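Local coordinates for protein fructokinase (Xylella fastidiosa Temecula1, PDB 3LJS) that probably phosphorylates fructose at the expense of ATP, as a fructokinase of the PfkB family of carbohydrate kinases, at residues L8-A13 against E120-A125; A52-G57 against D124-D129. All blocks are in the same frame, centred on the assembly; numbering follows the deposited sequence.

Both contacts are buried and join the same two elements, the large mixed sheet and the chain around the short helix 124-129, yet their chemistry differs. Contact 1 (8-13 with 120-125) is apolar: one phenylalanine of strand 6-10 meets another from the loop that leads into the helix. Contact 2 (52-57 with 124-129) is mainly polar, an amide of strand 53-60 reaching a serine hydroxyl on the first turn of the helix. Strands 6-10 and 53-60 are neighbours, joined by backbone pairing of C9 with Q54 and V56, and the contact centres lie about 7 Å apart. Aromatic packing thus serves one strand, a weak polar link the next.

Contact 1. Residues L8-A13 against E120-A125; sequences LCFGEA and EHFQDA
The aromatic pair F10 and F122 carries this contact alone, a compact example of how a strand of the central sheet is covered by the chain leading into a helix. F10 CD1 and F122 CE1 approach to 3.8 Å, and F10 CE1 lies equally near the same F122 CE1. The rings are set obliquely, their planes 45° apart and their centroids separated by 5.4 Å. F122 CZ sits over one face of F10, displaced toward the rim. The side chains cross at about a right angle. F10 projects from the strand toward the loop with CG anti to the backbone N (chi1 173°), whereas F122 has CG beside its backbone N and anti to the carbonyl carbon (chi1 -80°), and the CE1-CZ end of its ring comes over F10.

Further aromatic and aliphatic packing surrounds the pair. F117 meets both rings edge to face, F127 of the following helix does the same with F122, and V148 of helix 143-158 touches both phenylalanines.

Backbone hydrogen bonding secures the strand: F10 pairs with H134 and C9 with V56, so strand 6-10 lies between strands 130-136 and 53-60 within the parallel part of the central sheet of this ribokinase-like fold. On the other segment, Q123 occupies the N-cap position of helix 124-129 and its NE2 bonds to D80 O.

Across the contact itself the interaction is wholly apolar, dispersion between two buried rings. Its hold therefore rests on shape and exclusion of water, shared with the neighbouring aromatic side chains, rather than on a directional bond.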
loop_
_atom_site.group_PDB
_atom_site.type_symbol
_atom_site.label_atom_id
_atom_site.label_comp_id
_atom_site.label_asym_id
_atom_site.label_seq_id
_atom_site.Cartn_x
_atom_site.Cartn_y
_atom_site.Cartn_z
ATOM N N LEU B 8 -24.807 -1.198 14.624
ATOM C CA LEU B 8 -24.275 -0.687 13.380
ATOM C C LEU B 8 -22.892 -0.091 13.622
ATOM O O LEU B 8 -22.746 0.892 14.342
ATOM C CB LEU B 8 -25.277 0.338 12.841
ATOM C CG LEU B 8 -24.987 1.383 11.778
ATOM C CD1 LEU B 8 -23.855 0.957 10.893
ATOM C CD2 LEU B 8 -26.278 1.627 10.992
ATOM N N CYS B 9 -21.875 -0.726 13.048
ATOM C CA CYS B 9 -20.494 -0.266 13.194
ATOM C C CYS B 9 -20.101 0.455 11.920
ATOM O O CYS B 9 -20.103 -0.133 10.842
ATOM C CB CYS B 9 -19.561 -1.453 13.433
ATOM S SG CYS B 9 -19.855 -2.292 15.009
ATOM N N PHE B 10 -19.751 1.728 12.046
ATOM C CA PHE B 10 -19.411 2.522 10.876
ATOM C C PHE B 10 -17.974 3.012 10.789
ATOM O O PHE B 10 -17.370 3.389 11.787
ATOM C CB PHE B 10 -20.339 3.739 10.804
ATOM C CG PHE B 10 -19.969 4.709 9.720
ATOM C CD1 PHE B 10 -20.359 4.480 8.405
ATOM C CD2 PHE B 10 -19.183 5.823 10.004
ATOM C CE1 PHE B 10 -19.967 5.351 7.385
ATOM C CE2 PHE B 10 -18.787 6.697 8.991
ATOM C CZ PHE B 10 -19.179 6.457 7.683
ATOM N N GLY B 11 -17.432 3.027 9.577
ATOM C CA GLY B 11 -16.087 3.535 9.419
ATOM C C GLY B 11 -15.161 2.780 8.499
ATOM O O GLY B 11 -15.525 2.376 7.395
ATOM N N GLU B 12 -13.940 2.576 8.972
ATOM C CA GLU B 12 -12.957 1.903 8.163
ATOM C C GLU B 12 -12.699 0.453 8.517
ATOM O O GLU B 12 -12.701 0.058 9.685
ATOM C CB GLU B 12 -11.629 2.673 8.199
ATOM C CG GLU B 12 -10.732 2.384 9.404
ATOM C CD GLU B 12 -11.250 2.967 10.716
ATOM O OE1 GLU B 12 -12.351 3.567 10.728
ATOM O OE2 GLU B 12 -10.546 2.824 11.747
ATOM N N ALA B 13 -12.506 -0.323 7.462
ATOM C CA ALA B 13 -12.154 -1.725 7.530
ATOM C C ALA B 13 -10.927 -1.669 6.621
ATOM O O ALA B 13 -10.989 -1.103 5.528
ATOM C CB ALA B 13 -13.247 -2.595 6.910
ATOM N N GLU B 120 -24.941 9.703 0.911
ATOM C CA GLU B 120 -25.825 9.016 -0.028
ATOM C C GLU B 120 -25.695 7.493 0.069
ATOM O O GLU B 120 -26.575 6.760 -0.387
ATOM C CB GLU B 120 -25.497 9.453 -1.459
ATOM C CG GLU B 120 -24.134 8.962 -1.932
ATOM C CD GLU B 120 -23.603 9.732 -3.127
ATOM O OE1 GLU B 120 -23.399 10.957 -2.999
ATOM O OE2 GLU B 120 -23.380 9.110 -4.187
ATOM N N HIS B 121 -24.600 7.013 0.657
ATOM C CA HIS B 121 -24.379 5.569 0.774
ATOM C C HIS B 121 -25.088 4.918 1.957
ATOM O O HIS B 121 -25.156 3.690 2.043
ATOM C CB HIS B 121 -22.877 5.259 0.834
ATOM C CG HIS B 121 -22.127 5.674 -0.394
ATOM N ND1 HIS B 121 -22.431 5.196 -1.652
ATOM C CD2 HIS B 121 -21.109 6.553 -0.563
ATOM C CE1 HIS B 121 -21.638 5.766 -2.542
ATOM N NE2 HIS B 121 -20.827 6.594 -1.908
ATOM N N PHE B 122 -25.608 5.731 2.874
ATOM C CA PHE B 122 -26.335 5.196 4.026
ATOM C C PHE B 122 -27.661 4.634 3.534
ATOM O O PHE B 122 -28.209 5.114 2.543
ATOM C CB PHE B 122 -26.629 6.289 5.057
ATOM C CG PHE B 122 -25.468 6.628 5.941
ATOM C CD1 PHE B 122 -24.801 5.634 6.646
ATOM C CD2 PHE B 122 -25.072 7.949 6.108
ATOM C CE1 PHE B 122 -23.760 5.950 7.509
ATOM C CE2 PHE B 122 -24.032 8.276 6.970
ATOM C CZ PHE B 122 -23.376 7.271 7.671
ATOM N N GLN B 123 -28.171 3.624 4.228
ATOM C CA GLN B 123 -29.441 3.006 3.868
ATOM C C GLN B 123 -30.421 3.135 5.032
ATOM O O GLN B 123 -30.094 2.806 6.175
ATOM C CB GLN B 123 -29.219 1.537 3.534
ATOM C CG GLN B 123 -28.403 1.318 2.284
ATOM C CD GLN B 123 -27.888 -0.095 2.186
ATOM O OE1 GLN B 123 -28.619 -1.051 2.443
ATOM N NE2 GLN B 123 -26.624 -0.240 1.806
ATOM N N ASP B 124 -31.626 3.612 4.742
ATOM C CA ASP B 124 -32.628 3.795 5.782
ATOM C C ASP B 124 -32.909 2.529 6.586
ATOM O O ASP B 124 -33.159 2.604 7.784
ATOM C CB ASP B 124 -33.923 4.343 5.173
ATOM C CG ASP B 124 -33.776 5.784 4.703
ATOM O OD1 ASP B 124 -32.654 6.327 4.799
ATOM O OD2 ASP B 124 -34.777 6.377 4.239
ATOM N N ALA B 125 -32.852 1.371 5.936
ATOM C CA ALA B 125 -33.104 0.104 6.620
ATOM C C ALA B 125 -32.086 -0.157 7.739
ATOM O O ALA B 125 -32.413 -0.786 8.748
ATOM C CB ALA B 125 -33.087 -1.044 5.618
#

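Contact 2. Residues A52-G57 against D124-D129; sequences AVQFVG and DASFSD
Strand 53-60 runs past the first turn of helix 124-129, with the backbones closest at Q54 and S126, whose CA atoms are 8.0 Å apart. Q54 bridges this gap. Its CG stands anti to the backbone N (chi1 173°) and the chain stays extended beyond it, so the terminal amide is carried straight out from the strand to the S126 hydroxyl. Q54 NE2 donates to S126 OG at 3.2 Å, a weak bond because the N-H...O angle is only 126°. The hydroxyl lies beyond the oxygen-nitrogen end of the amide, tilted out of its plane, with S126 OG also 3.4 Å from Q54 OE1, and S126 CB packs against Q54 OE1 at 3.7 Å. S126 points from the helix toward the strand, its OG beside its own backbone N.

This is the layering of an alpha/beta sandwich: a short helix rests on the large central sheet of a ribokinase-type kinase and leads directly into strand 130-136. L8 of the adjacent strand 6-10 also packs on S126.

Beside the polar pair, V56 adds a looser apolar flank, its CG2 4.4 Å from S126 OG. From Q54 to V56, the two strand residues facing S126, the partner thus changes from amide to hydrocarbon. V56 also packs on F117.

Within the helix, D124 O accepts twice from one residue, from S128 N in the regular helical pattern and from S128 OG at 3.0 Å. The hydroxyl comes from above the carbonyl plane, 47° out of it. S128 O in turn accepts from K4 NZ, tying this turn to the chain just before strand 6-10.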
loop_
_atom_site.group_PDB
_atom_site.type_symbol
_atom_site.label_atom_id
_atom_site.label_comp_id
_atom_site.label_asym_id
_atom_site.label_seq_id
_atom_site.Cartn_x
_atom_site.Cartn_y
_atom_site.Cartn_z
ATOM N N ALA B 52 -26.704 -9.304 16.688
ATOM C CA ALA B 52 -27.051 -8.857 15.340
ATOM C C ALA B 52 -26.178 -7.635 15.077
ATOM O O ALA B 52 -26.270 -6.640 15.792
ATOM C CB ALA B 52 -28.535 -8.477 15.272
ATOM N N VAL B 53 -25.329 -7.705 14.060
ATOM C CA VAL B 53 -24.437 -6.591 13.774
ATOM C C VAL B 53 -24.194 -6.412 12.286
ATOM O O VAL B 53 -24.132 -7.376 11.520
ATOM C CB VAL B 53 -23.076 -6.776 14.493
ATOM C CG1 VAL B 53 -22.402 -8.058 14.018
ATOM C CG2 VAL B 53 -22.175 -5.575 14.231
ATOM N N GLN B 54 -24.059 -5.156 11.889
ATOM C CA GLN B 54 -23.824 -4.809 10.505
ATOM C C GLN B 54 -22.636 -3.857 10.441
ATOM O O GLN B 54 -22.447 -3.031 11.338
ATOM C CB GLN B 54 -25.085 -4.139 9.947
ATOM C CG GLN B 54 -24.967 -3.566 8.557
ATOM C CD GLN B 54 -26.265 -2.922 8.089
ATOM O OE1 GLN B 54 -27.148 -2.626 8.893
ATOM N NE2 GLN B 54 -26.376 -2.689 6.788
ATOM N N PHE B 55 -21.806 -4.001 9.414
ATOM C CA PHE B 55 -20.687 -3.084 9.240
ATOM C C PHE B 55 -21.061 -2.187 8.074
ATOM O O PHE B 55 -21.385 -2.674 6.988
ATOM C CB PHE B 55 -19.385 -3.804 8.902
ATOM C CG PHE B 55 -18.242 -2.859 8.622
ATOM C CD1 PHE B 55 -17.545 -2.253 9.666
ATOM C CD2 PHE B 55 -17.910 -2.523 7.315
ATOM C CE1 PHE B 55 -16.533 -1.321 9.411
ATOM C CE2 PHE B 55 -16.900 -1.590 7.047
ATOM C CZ PHE B 55 -16.211 -0.989 8.100
ATOM N N VAL B 56 -21.021 -0.879 8.303
ATOM C CA VAL B 56 -21.354 0.093 7.272
ATOM C C VAL B 56 -20.104 0.890 6.917
ATOM O O VAL B 56 -19.485 1.525 7.771
ATOM C CB VAL B 56 -22.472 1.048 7.750
ATOM C CG1 VAL B 56 -22.710 2.154 6.717
ATOM C CG2 VAL B 56 -23.760 0.252 7.961
ATOM N N GLY B 57 -19.728 0.831 5.648
ATOM C CA GLY B 57 -18.545 1.530 5.196
ATOM C C GLY B 57 -18.241 1.151 3.763
ATOM O O GLY B 57 -18.955 0.344 3.155
ATOM N N ASP B 124 -31.626 3.612 4.742
ATOM C CA ASP B 124 -32.628 3.795 5.782
ATOM C C ASP B 124 -32.909 2.529 6.586
ATOM O O ASP B 124 -33.159 2.604 7.784
ATOM C CB ASP B 124 -33.923 4.343 5.173
ATOM C CG ASP B 124 -33.776 5.784 4.703
ATOM O OD1 ASP B 124 -32.654 6.327 4.799
ATOM O OD2 ASP B 124 -34.777 6.377 4.239
ATOM N N ALA B 125 -32.852 1.371 5.936
ATOM C CA ALA B 125 -33.104 0.104 6.620
ATOM C C ALA B 125 -32.086 -0.157 7.739
ATOM O O ALA B 125 -32.413 -0.786 8.748
ATOM C CB ALA B 125 -33.087 -1.044 5.618
ATOM N N SER B 126 -30.856 0.320 7.553
ATOM C CA SER B 126 -29.795 0.153 8.551
ATOM C C SER B 126 -30.162 0.865 9.849
ATOM O O SER B 126 -30.065 0.292 10.934
ATOM C CB SER B 126 -28.471 0.734 8.036
ATOM O OG SER B 126 -27.996 0.022 6.910
ATOM N N PHE B 127 -30.571 2.122 9.728
ATOM C CA PHE B 127 -30.945 2.924 10.888
ATOM C C PHE B 127 -32.278 2.495 11.502
ATOM O O PHE B 127 -32.468 2.605 12.711
ATOM C CB PHE B 127 -30.981 4.406 10.500
ATOM C CG PHE B 127 -29.623 4.976 10.186
ATOM C CD1 PHE B 127 -28.773 5.387 11.211
ATOM C CD2 PHE B 127 -29.173 5.057 8.869
ATOM C CE1 PHE B 127 -27.489 5.869 10.935
ATOM C CE2 PHE B 127 -27.886 5.537 8.580
ATOM C CZ PHE B 127 -27.044 5.944 9.618
ATOM N N SER B 128 -33.195 1.998 10.680
ATOM C CA SER B 128 -34.486 1.550 11.200
ATOM C C SER B 128 -34.301 0.411 12.194
ATOM O O SER B 128 -34.884 0.426 13.277
ATOM C CB SER B 128 -35.399 1.076 10.065
ATOM O OG SER B 128 -35.781 2.158 9.239
ATOM N N ASP B 129 -33.479 -0.567 11.824
ATOM C CA ASP B 129 -33.229 -1.730 12.673
ATOM C C ASP B 129 -32.112 -1.545 13.699
ATOM O O ASP B 129 -31.894 -2.421 14.533
ATOM C CB ASP B 129 -32.890 -2.955 11.813
ATOM C CG ASP B 129 -33.918 -3.212 10.722
ATOM O OD1 ASP B 129 -35.134 -3.165 11.016
ATOM O OD2 ASP B 129 -33.506 -3.471 9.569
#